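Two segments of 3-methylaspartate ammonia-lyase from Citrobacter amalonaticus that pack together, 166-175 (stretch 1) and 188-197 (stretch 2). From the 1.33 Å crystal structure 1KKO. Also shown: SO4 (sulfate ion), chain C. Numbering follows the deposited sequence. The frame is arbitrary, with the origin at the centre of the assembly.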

# COMPACT_ATOMS: atom_id res chain seq x y z
N ALA A 166 -19.17 -7.37 -7.12
CA ALA A 166 -18.20 -7.20 -6.05
C ALA A 166 -18.16 -8.38 -5.11
O ALA A 166 -19.13 -9.14 -4.98
CB ALA A 166 -18.52 -5.96 -5.27
N ILE A 167 -17.00 -8.54 -4.47
CA ILE A 167 -16.77 -9.55 -3.45
C ILE A 167 -16.66 -8.80 -2.13
O ILE A 167 -15.97 -7.78 -2.07
CB ILE A 167 -15.42 -10.24 -3.71
CG1 ILE A 167 -15.37 -10.94 -5.08
CG2 ILE A 167 -15.08 -11.20 -2.57
CD1 ILE A 167 -16.33 -12.09 -5.23
N PRO A 168 -17.29 -9.27 -1.05
CA PRO A 168 -17.12 -8.62 0.25
C PRO A 168 -15.66 -8.60 0.69
O PRO A 168 -15.00 -9.63 0.62
CB PRO A 168 -17.97 -9.48 1.18
CG PRO A 168 -18.99 -10.08 0.29
CD PRO A 168 -18.25 -10.39 -0.97
N LEU A 169 -15.20 -7.45 1.16
CA LEU A 169 -13.81 -7.25 1.56
C LEU A 169 -13.67 -7.18 3.07
O LEU A 169 -14.50 -6.60 3.76
CB LEU A 169 -13.25 -5.97 0.94
CG LEU A 169 -13.37 -5.84 -0.57
CD1 LEU A 169 -12.68 -4.57 -1.05
CD2 LEU A 169 -12.79 -7.03 -1.26
N PHE A 170 -12.56 -7.73 3.54
CA PHE A 170 -12.27 -7.89 4.96
C PHE A 170 -10.99 -7.16 5.32
O PHE A 170 -9.92 -7.48 4.80
CB PHE A 170 -12.11 -9.39 5.25
CG PHE A 170 -11.68 -9.73 6.63
CD1 PHE A 170 -12.14 -9.03 7.73
CD2 PHE A 170 -10.79 -10.77 6.83
CE1 PHE A 170 -11.74 -9.38 9.00
CE2 PHE A 170 -10.38 -11.12 8.09
CZ PHE A 170 -10.87 -10.43 9.18
N GLY A 171 -11.10 -6.17 6.20
CA GLY A 171 -9.96 -5.40 6.65
C GLY A 171 -9.35 -5.95 7.93
O GLY A 171 -10.07 -6.36 8.83
N GLN A 172 -8.02 -5.96 7.99
CA GLN A 172 -7.30 -6.41 9.18
C GLN A 172 -6.54 -5.27 9.84
O GLN A 172 -5.85 -4.49 9.19
CB GLN A 172 -6.41 -7.63 8.90
CG GLN A 172 -5.08 -7.40 8.24
CD GLN A 172 -4.18 -8.63 8.31
OE1 GLN A 172 -4.09 -9.26 9.37
NE2 GLN A 172 -3.52 -8.97 7.21
N SER A 173 -6.68 -5.20 11.16
CA SER A 173 -6.15 -4.11 11.96
C SER A 173 -4.75 -4.27 12.52
O SER A 173 -4.12 -3.29 12.93
CB SER A 173 -7.06 -3.95 13.17
OG SER A 173 -7.04 -5.12 13.98
N GLY A 174 -4.27 -5.50 12.59
CA GLY A 174 -3.08 -5.75 13.38
C GLY A 174 -3.44 -5.41 14.82
O GLY A 174 -4.60 -5.48 15.23
N ASP A 175 -2.45 -5.02 15.62
CA ASP A 175 -2.70 -4.65 17.01
C ASP A 175 -3.40 -3.29 17.15
O ASP A 175 -3.84 -2.90 18.24
CB ASP A 175 -1.39 -4.68 17.82
CG ASP A 175 -0.97 -6.09 18.21
OD1 ASP A 175 -1.81 -6.82 18.79
OD2 ASP A 175 0.17 -6.55 17.95
N GLY A 188 -16.27 2.38 4.88
CA GLY A 188 -17.38 1.48 4.62
C GLY A 188 -17.02 0.03 4.37
O GLY A 188 -17.63 -0.65 3.55
N VAL A 189 -16.05 -0.47 5.12
CA VAL A 189 -15.54 -1.81 4.88
C VAL A 189 -16.60 -2.87 5.17
O VAL A 189 -17.33 -2.79 6.16
CB VAL A 189 -14.24 -2.03 5.65
CG1 VAL A 189 -13.73 -3.44 5.49
CG2 VAL A 189 -13.19 -1.05 5.16
N ASP A 190 -16.70 -3.87 4.30
CA ASP A 190 -17.76 -4.87 4.42
C ASP A 190 -17.62 -5.80 5.63
O ASP A 190 -18.62 -6.21 6.21
CB ASP A 190 -17.81 -5.77 3.18
CG ASP A 190 -17.88 -4.99 1.88
OD1 ASP A 190 -18.79 -4.14 1.72
OD2 ASP A 190 -17.08 -5.20 0.96
N VAL A 191 -16.38 -6.17 5.96
CA VAL A 191 -16.10 -7.13 7.01
C VAL A 191 -14.89 -6.62 7.78
O VAL A 191 -13.93 -6.14 7.17
CB VAL A 191 -15.79 -8.52 6.42
CG1 VAL A 191 -15.70 -9.56 7.54
CG2 VAL A 191 -16.84 -8.93 5.38
N LEU A 192 -14.90 -6.74 9.10
CA LEU A 192 -13.83 -6.16 9.90
C LEU A 192 -13.86 -6.79 11.28
O LEU A 192 -14.88 -7.36 11.67
CB LEU A 192 -14.02 -4.65 10.02
CG LEU A 192 -15.16 -4.13 10.89
CD1 LEU A 192 -14.96 -2.65 11.18
CD2 LEU A 192 -16.54 -4.39 10.29
N PRO A 193 -12.81 -6.62 12.08
CA PRO A 193 -11.55 -5.95 11.77
C PRO A 193 -10.32 -6.84 12.01
O PRO A 193 -9.21 -6.30 12.06
CB PRO A 193 -11.53 -4.88 12.84
CG PRO A 193 -11.99 -5.69 14.06
CD PRO A 193 -12.94 -6.77 13.53
N HIS A 194 -10.54 -8.14 12.16
CA HIS A 194 -9.51 -9.13 12.48
C HIS A 194 -9.06 -9.04 13.96
O HIS A 194 -9.21 -10.01 14.71
CB HIS A 194 -8.35 -9.07 11.48
CG HIS A 194 -7.32 -10.11 11.71
ND1 HIS A 194 -7.17 -11.23 10.92
CD2 HIS A 194 -6.36 -10.19 12.67
CE1 HIS A 194 -6.16 -11.95 11.39
NE2 HIS A 194 -5.64 -11.33 12.44
N ALA A 195 -8.49 -7.89 14.34
CA ALA A 195 -8.17 -7.54 15.73
C ALA A 195 -6.99 -8.25 16.37
O ALA A 195 -6.66 -7.96 17.52
CB ALA A 195 -9.40 -7.66 16.60
N LEU A 196 -6.36 -9.18 15.65
CA LEU A 196 -5.13 -9.84 16.09
C LEU A 196 -5.20 -10.21 17.57
O LEU A 196 -4.38 -9.77 18.38
CB LEU A 196 -3.93 -8.94 15.81
CG LEU A 196 -2.54 -9.58 15.91
CD1 LEU A 196 -2.37 -10.74 14.98
CD2 LEU A 196 -1.50 -8.52 15.64
N ILE A 197 -6.19 -11.02 17.92
CA ILE A 197 -6.36 -11.45 19.31
C ILE A 197 -5.44 -12.66 19.48
O ILE A 197 -5.85 -13.80 19.35
CB ILE A 197 -7.84 -11.78 19.57
CG1 ILE A 197 -8.71 -10.54 19.30
CG2 ILE A 197 -8.04 -12.32 20.97
CD1 ILE A 197 -8.48 -9.39 20.26
S SO4 C . -1.12 -12.46 7.90
O1 SO4 C . -0.06 -13.17 7.12
O2 SO4 C . -0.51 -12.37 9.28
O3 SO4 C . -1.36 -11.13 7.35
O4 SO4 C . -2.39 -13.21 8.00
O HOH W 1 -17.34 -5.44 -1.70

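The two segments run side by side in the same direction, joined by a few backbone hydrogen bonds, with one from the Asp190 side chain preceding them. Its carboxylate accepts from the backbone, Leu169 N to Asp190 OD2 at 2.9 Å and nearly linear, and the same OD2 accepts a hydrogen bond from water 1 (O to Asp190 OD2, 2.7 Å), whose O also donates to Ile167 O (2.7 Å). A carboxylate suits this place because both neighbours of OD2, the Leu169 amide and the water, are donors, and a carboxylate oxygen has lone pairs for both and no proton to offer in competition.

Beyond it, Phe170 and Val191 form a single bridge. Val191 N donates weakly to Leu169 O (2.9 Å, bent to 128°), whereas Gly171 N reaches Val191 O at 3.0 Å and 161°; that carbonyl also receives a CA-H contact from Phe170 CA at 3.3 Å. Farther along, Pro193, which has no amide proton to give, follows a cis peptide bond and contributes as an acceptor: Ser173 N donates to Pro193 O at 2.9 Å, and Ala195 N adds a weak bond to the same oxygen.

Side chains pack beside these bonds. Phe170 CD1 lies 3.6 Å from Val191 CG1, while Phe170 CZ meets the edge of the His194 ring. Gln172 OE1 lies over one face of that imidazole, whose NE2 is satisfied elsewhere in the structure; Gln172 NE2 donates to sulfate O3 at 3.1 Å.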